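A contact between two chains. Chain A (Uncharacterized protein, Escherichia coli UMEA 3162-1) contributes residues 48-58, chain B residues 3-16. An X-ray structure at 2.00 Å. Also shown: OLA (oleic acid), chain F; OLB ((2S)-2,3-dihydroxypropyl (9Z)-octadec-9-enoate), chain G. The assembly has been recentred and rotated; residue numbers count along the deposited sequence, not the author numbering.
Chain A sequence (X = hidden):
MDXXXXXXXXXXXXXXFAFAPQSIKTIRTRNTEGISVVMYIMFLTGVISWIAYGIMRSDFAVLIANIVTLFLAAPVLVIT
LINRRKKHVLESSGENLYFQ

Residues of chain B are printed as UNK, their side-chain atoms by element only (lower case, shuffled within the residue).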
# COMPACT_ATOMS: atom_id res chain seq x y z
N ILE A 48 -1.86 -9.80 -6.22
CA ILE A 48 -1.90 -11.21 -6.60
C ILE A 48 -0.49 -11.78 -6.70
O ILE A 48 -0.22 -12.90 -6.24
CB ILE A 48 -2.64 -11.41 -7.94
CG1 ILE A 48 -4.11 -11.00 -7.81
CG2 ILE A 48 -2.53 -12.85 -8.40
CD1 ILE A 48 -4.87 -11.75 -6.75
N SER A 49 0.42 -11.01 -7.29
CA SER A 49 1.80 -11.43 -7.45
C SER A 49 2.52 -11.56 -6.11
O SER A 49 3.36 -12.44 -5.93
CB SER A 49 2.55 -10.46 -8.36
OG SER A 49 1.95 -10.39 -9.65
N TRP A 50 2.19 -10.68 -5.16
CA TRP A 50 2.73 -10.78 -3.81
C TRP A 50 2.28 -12.07 -3.14
O TRP A 50 3.05 -12.71 -2.42
CB TRP A 50 2.31 -9.58 -2.95
CG TRP A 50 3.14 -8.34 -3.13
CD1 TRP A 50 2.72 -7.14 -3.61
CD2 TRP A 50 4.53 -8.19 -2.81
NE1 TRP A 50 3.76 -6.24 -3.62
CE2 TRP A 50 4.88 -6.86 -3.13
CE3 TRP A 50 5.51 -9.04 -2.29
CZ2 TRP A 50 6.17 -6.36 -2.95
CZ3 TRP A 50 6.79 -8.54 -2.11
CH2 TRP A 50 7.11 -7.22 -2.44
N ILE A 51 1.02 -12.44 -3.37
CA ILE A 51 0.47 -13.66 -2.81
C ILE A 51 1.22 -14.88 -3.34
O ILE A 51 1.57 -15.78 -2.58
CB ILE A 51 -1.04 -13.79 -3.12
CG1 ILE A 51 -1.82 -12.67 -2.43
CG2 ILE A 51 -1.56 -15.15 -2.68
CD1 ILE A 51 -3.31 -12.72 -2.67
N ALA A 52 1.46 -14.89 -4.65
CA ALA A 52 2.27 -15.95 -5.26
C ALA A 52 3.67 -15.94 -4.67
O ALA A 52 4.24 -16.99 -4.37
CB ALA A 52 2.33 -15.77 -6.77
N TYR A 53 4.22 -14.74 -4.50
CA TYR A 53 5.54 -14.57 -3.91
C TYR A 53 5.58 -15.07 -2.47
O TYR A 53 6.50 -15.77 -2.07
CB TYR A 53 5.96 -13.10 -3.96
CG TYR A 53 7.37 -12.84 -3.49
CD1 TYR A 53 8.46 -13.35 -4.19
CD2 TYR A 53 7.62 -12.08 -2.35
CE1 TYR A 53 9.75 -13.11 -3.77
CE2 TYR A 53 8.92 -11.83 -1.93
CZ TYR A 53 9.98 -12.35 -2.64
OH TYR A 53 11.27 -12.13 -2.24
N GLY A 54 4.56 -14.70 -1.70
CA GLY A 54 4.45 -15.11 -0.32
C GLY A 54 4.38 -16.62 -0.15
O GLY A 54 4.96 -17.18 0.78
N ILE A 55 3.67 -17.28 -1.06
CA ILE A 55 3.55 -18.74 -1.03
C ILE A 55 4.89 -19.38 -1.36
O ILE A 55 5.33 -20.32 -0.69
CB ILE A 55 2.48 -19.24 -2.02
CG1 ILE A 55 1.09 -18.79 -1.58
CG2 ILE A 55 2.54 -20.75 -2.15
CD1 ILE A 55 -0.01 -19.15 -2.56
N MET A 56 5.55 -18.86 -2.39
CA MET A 56 6.83 -19.39 -2.82
C MET A 56 7.95 -19.11 -1.81
O MET A 56 8.98 -19.77 -1.82
CB MET A 56 7.21 -18.82 -4.20
CG MET A 56 6.35 -19.35 -5.34
SD MET A 56 6.27 -18.30 -6.80
CE MET A 56 7.18 -16.85 -6.27
N ARG A 57 7.72 -18.12 -0.95
CA ARG A 57 8.70 -17.73 0.06
C ARG A 57 8.38 -18.29 1.44
O ARG A 57 9.18 -18.17 2.37
CB ARG A 57 8.80 -16.20 0.15
CG ARG A 57 9.55 -15.55 -0.99
CD ARG A 57 11.05 -15.66 -0.79
NE ARG A 57 11.50 -14.88 0.36
CZ ARG A 57 12.78 -14.76 0.72
NH1 ARG A 57 13.73 -15.36 0.02
NH2 ARG A 57 13.10 -14.04 1.78
N SER A 58 7.21 -18.92 1.56
CA SER A 58 6.69 -19.37 2.85
C SER A 58 6.68 -18.21 3.84
O SER A 58 7.14 -18.33 4.98
CB SER A 58 7.51 -20.54 3.40
OG SER A 58 7.45 -21.66 2.52
N UNK B 3 13.24 -17.27 -10.64
CA UNK B 3 11.92 -16.82 -11.07
C UNK B 3 11.08 -16.35 -9.89
O UNK B 3 10.09 -15.63 -10.07
c UNK B 3 11.15 -17.93 -11.80
o UNK B 3 10.63 -18.86 -10.84
c UNK B 3 12.05 -18.66 -12.78
N UNK B 4 11.45 -16.76 -8.68
CA UNK B 4 10.66 -16.41 -7.51
C UNK B 4 11.00 -14.98 -7.06
O UNK B 4 10.12 -14.26 -6.59
c UNK B 4 10.87 -17.42 -6.34
c UNK B 4 10.87 -18.85 -6.87
c UNK B 4 11.93 -16.63 -4.16
c UNK B 4 12.15 -17.16 -5.56
N UNK B 5 12.25 -14.57 -7.24
CA UNK B 5 12.65 -13.21 -6.90
C UNK B 5 12.07 -12.24 -7.92
O UNK B 5 11.64 -11.14 -7.58
c UNK B 5 14.73 -11.66 -6.67
c UNK B 5 16.25 -11.66 -6.69
c UNK B 5 14.18 -13.08 -6.85
c UNK B 5 14.21 -11.03 -5.39
N UNK B 6 12.07 -12.67 -9.18
CA UNK B 6 11.48 -11.90 -10.26
C UNK B 6 9.99 -11.68 -10.02
O UNK B 6 9.44 -10.65 -10.40
c UNK B 6 13.90 -11.40 -11.74
c UNK B 6 12.77 -12.03 -12.53
c UNK B 6 13.31 -13.12 -13.46
c UNK B 6 11.69 -12.61 -11.61
N UNK B 7 9.35 -12.65 -9.38
CA UNK B 7 7.93 -12.55 -9.04
C UNK B 7 7.71 -11.44 -8.01
O UNK B 7 6.77 -10.65 -8.13
o UNK B 7 7.65 -14.93 -9.40
c UNK B 7 5.89 -13.78 -8.23
c UNK B 7 7.39 -13.88 -8.47
N UNK B 8 8.59 -11.38 -7.01
CA UNK B 8 8.51 -10.35 -5.99
C UNK B 8 8.76 -8.97 -6.55
O UNK B 8 8.08 -8.01 -6.19
N UNK B 9 9.75 -8.86 -7.43
CA UNK B 9 10.07 -7.59 -8.08
C UNK B 9 8.93 -7.18 -9.01
O UNK B 9 8.61 -6.00 -9.13
c UNK B 9 13.84 -8.19 -8.91
c UNK B 9 11.38 -7.70 -8.87
c UNK B 9 12.62 -8.01 -8.03
c UNK B 9 12.85 -6.91 -7.00
N UNK B 10 8.32 -8.17 -9.65
CA UNK B 10 7.13 -7.96 -10.47
C UNK B 10 6.01 -7.39 -9.61
O UNK B 10 5.34 -6.43 -10.00
c UNK B 10 3.23 -9.25 -12.64
c UNK B 10 4.80 -8.70 -14.35
c UNK B 10 4.26 -9.37 -11.73
c UNK B 10 5.83 -8.82 -13.43
c UNK B 10 6.70 -9.28 -11.12
c UNK B 10 3.50 -8.92 -13.95
c UNK B 10 5.57 -9.14 -12.11
N UNK B 11 5.82 -7.99 -8.44
CA UNK B 11 4.82 -7.54 -7.48
C UNK B 11 5.15 -6.15 -6.95
O UNK B 11 4.28 -5.28 -6.87
c UNK B 11 4.71 -8.53 -6.33
N UNK B 12 6.42 -5.95 -6.58
CA UNK B 12 6.87 -4.68 -6.04
C UNK B 12 6.67 -3.54 -7.03
O UNK B 12 6.28 -2.44 -6.64
c UNK B 12 8.34 -4.77 -5.63
N UNK B 13 6.92 -3.81 -8.30
CA UNK B 13 6.75 -2.81 -9.35
C UNK B 13 5.31 -2.31 -9.43
O UNK B 13 5.07 -1.10 -9.47
c UNK B 13 7.17 -3.39 -10.71
c UNK B 13 7.75 -0.64 -13.26
c UNK B 13 5.64 -1.66 -13.72
c UNK B 13 7.93 -1.50 -12.19
c UNK B 13 6.60 -0.72 -14.02
c UNK B 13 5.83 -2.52 -12.65
c UNK B 13 6.97 -2.45 -11.87
N UNK B 14 4.36 -3.23 -9.45
CA UNK B 14 2.96 -2.89 -9.66
C UNK B 14 2.31 -2.24 -8.44
O UNK B 14 1.56 -1.27 -8.59
c UNK B 14 2.46 -4.98 -14.26
c UNK B 14 3.26 -5.65 -13.36
c UNK B 14 2.17 -4.12 -10.08
c UNK B 14 1.48 -3.75 -12.46
c UNK B 14 3.16 -5.38 -12.01
c UNK B 14 1.57 -4.02 -13.81
c UNK B 14 2.27 -4.43 -11.54
N UNK B 15 2.57 -2.76 -7.25
CA UNK B 15 1.95 -2.20 -6.05
C UNK B 15 2.53 -0.84 -5.66
O UNK B 15 1.82 0.01 -5.12
o UNK B 15 3.46 -3.49 -4.64
c UNK B 15 2.08 -3.15 -4.84
c UNK B 15 1.27 -4.41 -5.07
N UNK B 16 3.81 -0.63 -5.94
CA UNK B 16 4.46 0.62 -5.55
C UNK B 16 4.13 1.75 -6.52
O UNK B 16 3.91 2.89 -6.10
o UNK B 16 6.32 -0.67 -4.66
c UNK B 16 6.62 1.70 -4.86
c UNK B 16 5.99 0.46 -5.47
C12 OLA F . 12.75 -4.34 -11.85
C13 OLA F . 11.52 -3.67 -11.29
C14 OLA F . 11.79 -3.21 -9.88
C15 OLA F . 10.50 -2.80 -9.22
C16 OLA F . 10.74 -2.62 -7.74
C17 OLA F . 10.73 -1.14 -7.41
C18 OLA F . 9.35 -0.75 -6.93
C1 OLB G . 0.98 -4.56 0.05
C2 OLB G . 0.12 -3.45 0.62
C3 OLB G . -0.10 -2.43 -0.47
C4 OLB G . 0.21 -1.03 0.04
C5 OLB G . 0.83 -0.21 -1.07
O19 OLB G . 0.95 -4.80 -1.14
O20 OLB G . 1.82 -5.30 0.89
C21 OLB G . 2.91 -5.89 0.22
C22 OLB G . 3.91 -6.38 1.24
O23 OLB G . 3.84 -7.78 1.33
C24 OLB G . 5.30 -5.97 0.81
O25 OLB G . 5.64 -4.76 1.44
C6 OLB G . 1.22 1.18 -0.61
C7 OLB G . -0.02 2.00 -0.28
C8 OLB G . -0.20 3.21 -1.20
C9 OLB G . 0.46 4.46 -0.63
C10 OLB G . -0.16 5.31 0.21
C11 OLB G . -1.59 5.10 0.65
C12 OLB G . -2.55 5.73 -0.33
C13 OLB G . -3.63 4.72 -0.63
C14 OLB G . -4.26 4.95 -1.98
C15 OLB G . -5.27 3.85 -2.22
C16 OLB G . -4.56 2.52 -2.20
C17 OLB G . -5.39 1.50 -1.46
C18 OLB G . -4.45 0.60 -0.68

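Position 3 has three side-chain atoms, a carbon carrying one oxygen and one carbon, and makes no contact with this stretch of chain A: B:Thr3. Position 4 has four carbons, forked at the first with one arm two carbons long, packed against A:Tyr53, A:Met56 and A:Arg57: B:Ile4. Its CD1 lies 3.6 Å from A:Arg57 CD, and its CB 3.7 Å from A:Met56 CE. Positions 5 and 6 each have four carbons forked at the second and point away, the first still reaching A:Tyr53, the second touching nothing of this stretch: B:Leu5 and B:Leu6. B:Leu5 CD1 comes within 4.4 Å of A:Tyr53 OH.

Position 7 again shows a carbon bearing one oxygen and one carbon, set among A:Ser49, A:Ala52, A:Tyr53 and A:Met56. It is B:Thr7, whose OG1 donates to B:Thr3 O (2.6 Å), while CG2 approaches A:Ser49 O (3.7 Å). Position 8 has no side-chain atoms; its CA lies 3.7 Å from the A:Tyr53 ring centroid, 19° off the normal, hence B:Gly8. An ideal CB would sit 2.7 Å from A:Tyr53 CE1, a clash.

Position 9, four carbons forked at the second, points away and is B:Leu9. Position 10 has one carbon and a six-carbon ring without oxygen, its edge meeting A:Ser49: B:Phe10, with CD2 3.3 Å from A:Ser49 OG. Position 11 has a single carbon, CB, 3.5 Å from A:Ser49 CB, and is B:Ala11. That CB also stands 3.4 Å from the centroid of the A:Trp50 five-membered ring, only 4° off its normal. Position 12 also has one carbon, CB, 3.8 Å from A:Trp50 CZ2, and is B:Ala12.

Positions 13 and 14 each have one carbon and a six-carbon ring, and neither touches this stretch of chain A: B:Phe13 and B:Phe14. B:Phe13 CB instead lies 3.7 Å from oleic acid C15. Position 15 has a carbon carrying one oxygen and one carbon, the oxygen 2.9 Å from A:Trp50 NE1: B:Thr15. Position 16 has the same pattern, B:Thr16; its OG1 donates to B:Ala12 O (2.7 Å).

The helices run roughly antiparallel (151°), with axes 8.1 Å apart at closest approach. Small residues permit this spacing: CA atoms of A:Ser49 and B:Ala11 are 4.9 Å apart, those of A:Tyr53 and B:Gly8 5.6 Å. A:Trp50 and A:Tyr53 are knobs in chain B, answered by B:Thr7 in chain A. The nearly linear bond from A:Trp50 NE1 to B:Thr15 OG1 (2.9 Å, 175°) fixes the indole edge while B:Ala11 covers one face, adding a directional tie to otherwise largely apolar packing.

Chain B, residues 3-16: TILLTGLFAAFFTT
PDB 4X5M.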